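Local coordinates for putative Glycosidase (Bacteroides thetaiotaomicron, PDB 3R67), which is a putative glycosidase of beta-propeller fold, rich in beta-strand, its exact role not established, at residues 152-155 against 156-159. Sequence-based numbering, arbitrary orientation. Where two conformers were deposited one is given.
Sequences RDLQ and IWEK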
ATOM      1  N   ARG A 152      -2.269  18.257   4.354  1.00 18.18           N
ATOM      2  CA  ARG A 152      -1.107  19.076   4.012  0.50 18.44           C
ATOM      3  C   ARG A 152       0.008  18.899   5.050  1.00 22.09           C
ATOM      4  O   ARG A 152       1.137  19.335   4.818  1.00 20.99           O
ATOM      5  CB  ARG A 152      -1.461  20.567   3.883  0.50 20.04           C
ATOM      6  CG  ARG A 152      -2.256  20.915   2.641  0.50 29.14           C
ATOM      7  CD  ARG A 152      -2.190  22.406   2.348  0.50 34.53           C
ATOM      8  NE  ARG A 152      -0.814  22.864   2.112  0.50 32.57           N
ATOM      9  CZ  ARG A 152      -0.193  22.822   0.936  0.50 28.78           C
ATOM     10  NH1 ARG A 152      -0.812  22.338  -0.132  0.50 12.61           N
ATOM     11  NH2 ARG A 152       1.053  23.258   0.822  0.50 14.56           N
ATOM     12  N   ASP A 153      -0.298  18.255   6.202  1.00 19.80           N
ATOM     13  CA  ASP A 153       0.684  18.069   7.280  1.00 19.94           C
ATOM     14  C   ASP A 153       0.760  16.599   7.779  1.00 22.99           C
ATOM     15  O   ASP A 153       1.565  16.313   8.657  1.00 22.27           O
ATOM     16  CB  ASP A 153       0.347  19.003   8.480  1.00 22.35           C
ATOM     17  CG  ASP A 153      -1.020  18.832   9.147  1.00 28.09           C
ATOM     18  OD1 ASP A 153      -1.658  17.751   8.961  1.00 26.21           O
ATOM     19  OD2 ASP A 153      -1.441  19.756   9.869  1.00 33.73           O
ATOM     20  N   LEU A 154      -0.088  15.699   7.244  1.00 20.54           N
ATOM     21  CA  LEU A 154      -0.182  14.259   7.549  1.00 20.47           C
ATOM     22  C   LEU A 154      -0.755  13.988   8.963  1.00 23.55           C
ATOM     23  O   LEU A 154      -0.793  12.827   9.391  1.00 22.15           O
ATOM     24  CB  LEU A 154       1.183  13.551   7.414  1.00 20.51           C
ATOM     25  CG  LEU A 154       1.908  13.628   6.074  1.00 24.48           C
ATOM     26  CD1 LEU A 154       3.275  13.041   6.212  1.00 24.31           C
ATOM     27  CD2 LEU A 154       1.137  12.908   4.999  1.00 25.15           C
ATOM     28  N   GLN A 155      -1.222  15.040   9.663  1.00 21.87           N
ATOM     29  CA  GLN A 155      -1.856  14.965  10.999  1.00 22.07           C
ATOM     30  C   GLN A 155      -3.359  15.147  10.894  1.00 26.50           C
ATOM     31  O   GLN A 155      -4.128  14.375  11.465  1.00 26.50           O
ATOM     32  CB  GLN A 155      -1.298  16.045  11.939  1.00 23.44           C
ATOM     33  CG  GLN A 155       0.196  16.092  12.118  1.00 38.42           C
ATOM     34  CD  GLN A 155       0.736  15.221  13.207  1.00 45.29           C
ATOM     35  OE1 GLN A 155       0.178  15.119  14.308  1.00 41.27           O
ATOM     36  NE2 GLN A 155       1.989  14.888  13.068  1.00 40.50           N
ATOM     37  N   ILE A 156      -3.767  16.233  10.190  1.00 23.35           N
ATOM     38  CA  ILE A 156      -5.152  16.637   9.980  1.00 23.24           C
ATOM     39  C   ILE A 156      -5.579  16.130   8.618  1.00 24.75           C
ATOM     40  O   ILE A 156      -5.102  16.628   7.600  1.00 23.72           O
ATOM     41  CB  ILE A 156      -5.353  18.183  10.128  1.00 27.28           C
ATOM     42  CG1 ILE A 156      -4.687  18.777  11.411  1.00 28.48           C
ATOM     43  CG2 ILE A 156      -6.827  18.579  10.018  1.00 28.27           C
ATOM     44  CD1 ILE A 156      -5.118  18.219  12.779  1.00 38.96           C
ATOM     45  N   TRP A 157      -6.471  15.128   8.604  1.00 21.01           N
ATOM     46  CA  TRP A 157      -6.955  14.513   7.370  1.00 20.94           C
ATOM     47  C   TRP A 157      -8.423  14.823   7.086  1.00 26.53           C
ATOM     48  O   TRP A 157      -9.259  14.831   7.991  1.00 28.36           O
ATOM     49  CB  TRP A 157      -6.782  12.994   7.426  1.00 19.06           C
ATOM     50  CG  TRP A 157      -5.345  12.559   7.427  1.00 18.66           C
ATOM     51  CD1 TRP A 157      -4.549  12.363   8.517  1.00 21.14           C
ATOM     52  CD2 TRP A 157      -4.532  12.275   6.275  1.00 17.35           C
ATOM     53  NE1 TRP A 157      -3.291  11.966   8.119  1.00 20.36           N
ATOM     54  CE2 TRP A 157      -3.246  11.929   6.746  1.00 21.07           C
ATOM     55  CE3 TRP A 157      -4.766  12.276   4.884  1.00 17.65           C
ATOM     56  CZ2 TRP A 157      -2.191  11.612   5.876  1.00 19.60           C
ATOM     57  CZ3 TRP A 157      -3.715  12.002   4.023  1.00 18.03           C
ATOM     58  CH2 TRP A 157      -2.447  11.660   4.513  1.00 18.41           C
ATOM     59  N   GLU A 158      -8.725  15.063   5.811  1.00 22.56           N
ATOM     60  CA  GLU A 158     -10.086  15.281   5.314  1.00 23.26           C
ATOM     61  C   GLU A 158     -10.501  14.014   4.581  1.00 23.38           C
ATOM     62  O   GLU A 158      -9.789  13.605   3.662  1.00 19.67           O
ATOM     63  CB  GLU A 158     -10.147  16.539   4.421  1.00 25.58           C
ATOM     64  CG  GLU A 158     -11.201  17.562   4.815  1.00 43.39           C
ATOM     65  CD  GLU A 158     -12.641  17.214   4.485  1.00 79.28           C
ATOM     66  OE1 GLU A 158     -13.029  17.354   3.301  1.00 79.20           O
ATOM     67  OE2 GLU A 158     -13.405  16.889   5.423  1.00 77.84           O
ATOM     68  N   LYS A 159     -11.590  13.347   5.049  1.00 19.30           N
ATOM     69  CA  LYS A 159     -12.115  12.111   4.462  1.00 17.84           C
ATOM     70  C   LYS A 159     -13.159  12.438   3.396  1.00 24.57           C
ATOM     71  O   LYS A 159     -14.102  13.196   3.662  1.00 26.57           O
ATOM     72  CB  LYS A 159     -12.716  11.182   5.535  1.00 19.24           C
ATOM     73  CG  LYS A 159     -11.722  10.641   6.551  1.00 13.29           C
ATOM     74  CD  LYS A 159     -12.441   9.782   7.580  1.00 19.98           C
ATOM     75  CE  LYS A 159     -11.517   9.315   8.686  1.00 20.55           C
ATOM     76  NZ  LYS A 159     -12.224   8.512   9.714  1.00 14.42           N
TER
HETATM   77  O   HOH W   1      -4.118  19.339   6.363  1.00 17.65           O
HETATM   78  O   HOH W   2      -7.457  13.879  11.388  1.00 41.02           O
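An Asx turn shapes the connection between two antiparallel strands here, with the carboxylate of Asp153 reaching forward to the backbone amides that follow. Its OD1 takes the N-H of Ile156 in an almost straight bond (Asp153 OD1 to Ile156 N 2.9 Å, 175°) through the syn lone pair, and the N-H of Gln155 from above the carboxylate plane (Asp153 OD1 to Gln155 N 2.8 Å). The acid is placed for this by chi1 of 59°, which sets CG between its own N and carbonyl carbon; a short acid suits the place because one oxygen can grip two successive amides. Leu154 has a positive phi, which helps reverse the chain. The indole of Trp157 runs alongside the side chain of Leu154: NE1 makes a weak, bent bond to the carbonyl O of Leu154 (2.9 Å, 133°), while CD2 of Leu154 packs against CZ2 of the ring at 3.7 Å, so the wide indole suits its place by offering both an N-H and an apolar surface. A water bridges Arg152 N and Ile156 O across the turn. The turn joins strand 144-151 to the edge strand 158-162; Ser151 OG hydrogen-bonds to the backbone of Asp153, Leu154 and Ile156, and Leu154 also reaches Thr57 and Tyr59 of strand 50-59 in another sheet.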